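Aminotransferase class I and II (Streptococcus suis 89/1591, PDB 3OP7) probably transfers amino groups between amino acids and 2-oxo acids, using a pyridoxal 5'-phosphate cofactor carried as an internal aldimine on a lysine. Local coordinates at residues V27-L32 with L274-H279. Numbering follows the deposited sequence. Where two conformers were deposited one is given.
Sequences VSISSL and LERNRH. With EDO (1,2-ethanediol), chain I; SO4 (sulfate ion), chain C.
Ile29 lays its two methyl groups against the carboxamide of Asn277: CG2 comes within 3.6 Å of OD1, and CD1 lies against ND2. With CG1 anti to the carbonyl carbon (chi1 -60°), CG2 is set anti to the backbone N and meets the amide; chi2 of 173° extends CD1 to ND2 and to the CB of Asn277. At Ser30 the contact turns polar. Its carbonyl O is gripped end-on by Arg276, with NH1 and NH2 each 2.9 Å from that one oxygen. NH1 lies nearly on the extension of the C=O bond, whereas NH2 sits above the carbonyl plane; the oxygen itself lies in the guanidinium plane. The same NH1 also donates to Asn277 OD1 at 2.8 Å, in the amide plane on a lone pair, tying together two neighbouring side chains of helix 270-294. This is where the loop leading from strand 22-23 to helix 34-41 packs against the long helix of a class I and II aminotransferase, beside the segment with the cofactor-bearing Lys222: Asn277 ND2 bonds to Thr223 O and Ser225 OG. The CB of Ser31 points away from the helix, and its N and OG hold a sulfate, probably from the crystallisation liquor, that Asn58 of the second subunit also binds. Leu32 covers one face of the Arg276 guanidinium, CD2 lying 3.5 Å from NE and offset toward the rim, as the two side chains run past each other in opposite directions. NE also forms a salt bridge with Glu36 of helix 34-41.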
loop_
_atom_site.group_PDB
_atom_site.type_symbol
_atom_site.label_atom_id
_atom_site.label_comp_id
_atom_site.label_asym_id
_atom_site.label_seq_id
_atom_site.Cartn_x
_atom_site.Cartn_y
_atom_site.Cartn_z
ATOM N N VAL A 27 6.153 -10.596 -15.939
ATOM C CA VAL A 27 4.929 -11.171 -16.503
ATOM C C VAL A 27 3.859 -10.095 -16.774
ATOM O O VAL A 27 2.650 -10.367 -16.757
ATOM C CB VAL A 27 4.369 -12.286 -15.589
ATOM C CG1 VAL A 27 5.217 -13.563 -15.729
ATOM C CG2 VAL A 27 4.271 -11.800 -14.124
ATOM N N SER A 28 4.331 -8.893 -17.119
ATOM C CA SER A 28 3.449 -7.847 -17.567
ATOM C C SER A 28 3.521 -7.725 -19.100
ATOM O O SER A 28 4.149 -8.557 -19.787
ATOM C CB SER A 28 3.798 -6.522 -16.868
ATOM O OG SER A 28 2.655 -5.686 -16.916
ATOM N N ILE A 29 2.819 -6.740 -19.639
ATOM C CA ILE A 29 2.841 -6.479 -21.103
ATOM C C ILE A 29 3.530 -5.125 -21.252
ATOM O O ILE A 29 3.110 -4.186 -20.536
ATOM C CB ILE A 29 1.425 -6.402 -21.682
ATOM C CG1 ILE A 29 0.654 -7.732 -21.449
ATOM C CG2 ILE A 29 1.516 -6.020 -23.208
ATOM C CD1 ILE A 29 -0.879 -7.715 -21.836
ATOM N N SER A 30 4.541 -5.018 -22.109
ATOM C CA SER A 30 5.334 -3.796 -22.371
ATOM C C SER A 30 4.608 -2.533 -21.936
ATOM O O SER A 30 3.591 -2.153 -22.505
ATOM C CB SER A 30 5.675 -3.652 -23.840
ATOM O OG SER A 30 6.450 -4.767 -24.271
ATOM N N SER A 31 5.152 -1.879 -20.914
ATOM C CA SER A 31 4.505 -0.731 -20.288
ATOM C C SER A 31 4.332 0.464 -21.225
ATOM O O SER A 31 5.104 0.653 -22.184
ATOM C CB SER A 31 5.351 -0.287 -19.096
ATOM O OG SER A 31 6.568 0.282 -19.554
ATOM N N LEU A 32 3.334 1.262 -20.934
ATOM C CA LEU A 32 3.059 2.515 -21.641
ATOM C C LEU A 32 3.842 3.642 -21.035
ATOM O O LEU A 32 4.049 3.688 -19.806
ATOM C CB LEU A 32 1.561 2.833 -21.547
ATOM C CG LEU A 32 0.639 2.010 -22.476
ATOM C CD1 LEU A 32 -0.851 2.138 -21.970
ATOM C CD2 LEU A 32 0.807 2.475 -23.886
ATOM N N LEU A 274 -6.541 -2.417 -24.930
ATOM C CA LEU A 274 -6.723 -3.834 -25.195
ATOM C C LEU A 274 -6.282 -4.187 -26.605
ATOM O O LEU A 274 -5.677 -5.238 -26.846
ATOM C CB LEU A 274 -8.176 -4.255 -24.981
ATOM C CG LEU A 274 -8.645 -4.250 -23.515
ATOM C CD1 LEU A 274 -10.118 -4.643 -23.426
ATOM C CD2 LEU A 274 -7.821 -5.136 -22.584
ATOM N N GLU A 275 -6.586 -3.310 -27.550
ATOM C CA GLU A 275 -6.245 -3.580 -28.945
ATOM C C GLU A 275 -4.733 -3.579 -29.156
ATOM O O GLU A 275 -4.202 -4.470 -29.826
ATOM C CB GLU A 275 -6.998 -2.611 -29.838
ATOM C CG GLU A 275 -8.364 -3.181 -30.264
ATOM C CD GLU A 275 -8.217 -4.389 -31.207
ATOM O OE1 GLU A 275 -7.575 -4.250 -32.274
ATOM O OE2 GLU A 275 -8.720 -5.489 -30.873
ATOM N N ARG A 276 -4.045 -2.607 -28.542
ATOM C CA ARG A 276 -2.585 -2.556 -28.521
ATOM C C ARG A 276 -2.027 -3.857 -27.944
ATOM O O ARG A 276 -1.140 -4.456 -28.525
ATOM C CB ARG A 276 -2.088 -1.394 -27.673
ATOM C CG ARG A 276 -0.562 -1.299 -27.495
ATOM C CD ARG A 276 -0.247 -0.465 -26.296
ATOM N NE ARG A 276 1.187 -0.260 -26.039
ATOM C CZ ARG A 276 1.878 -0.839 -25.059
ATOM N NH1 ARG A 276 1.311 -1.724 -24.250
ATOM N NH2 ARG A 276 3.155 -0.515 -24.885
ATOM N N ASN A 277 -2.535 -4.242 -26.782
ATOM C CA ASN A 277 -2.006 -5.372 -26.051
ATOM C C ASN A 277 -2.327 -6.722 -26.645
ATOM O O ASN A 277 -1.512 -7.643 -26.510
ATOM C CB ASN A 277 -2.354 -5.248 -24.562
ATOM C CG ASN A 277 -1.533 -4.195 -23.926
ATOM O OD1 ASN A 277 -0.730 -3.597 -24.626
ATOM N ND2 ASN A 277 -1.689 -3.953 -22.604
ATOM N N ARG A 278 -3.467 -6.829 -27.333
ATOM C CA ARG A 278 -3.786 -8.044 -28.112
ATOM C C ARG A 278 -2.714 -8.346 -29.161
ATOM O O ARG A 278 -2.283 -9.486 -29.310
ATOM C CB ARG A 278 -5.161 -7.961 -28.801
ATOM C CG ARG A 278 -5.436 -9.177 -29.744
ATOM C CD ARG A 278 -6.881 -9.244 -30.284
ATOM N NE ARG A 278 -7.848 -9.425 -29.207
ATOM C CZ ARG A 278 -8.092 -10.590 -28.592
ATOM N NH1 ARG A 278 -7.462 -11.713 -28.962
ATOM N NH2 ARG A 278 -8.988 -10.647 -27.622
ATOM N N HIS A 279 -2.286 -7.335 -29.906
ATOM C CA HIS A 279 -1.242 -7.523 -30.899
ATOM C C HIS A 279 0.070 -8.023 -30.283
ATOM O O HIS A 279 0.713 -8.940 -30.800
ATOM C CB HIS A 279 -0.986 -6.220 -31.678
ATOM C CG HIS A 279 -2.115 -5.807 -32.578
ATOM N ND1 HIS A 279 -2.528 -6.565 -33.659
ATOM C CD2 HIS A 279 -2.879 -4.685 -32.592
ATOM C CE1 HIS A 279 -3.513 -5.938 -34.281
ATOM N NE2 HIS A 279 -3.735 -4.789 -33.662
HETATM C C1 EDO I . -10.078 -7.566 -26.475
HETATM O O1 EDO I . -11.320 -8.174 -26.130
HETATM C C2 EDO I . -10.199 -6.938 -27.858
HETATM O O2 EDO I . -8.926 -6.446 -28.294
HETATM S S SO4 C . 8.693 -2.573 -19.777
HETATM O O1 SO4 C . 8.924 -2.656 -21.205
HETATM O O2 SO4 C . 7.396 -3.129 -19.366
HETATM O O3 SO4 C . 9.701 -3.083 -18.896
HETATM O O4 SO4 C . 8.753 -1.149 -19.624
#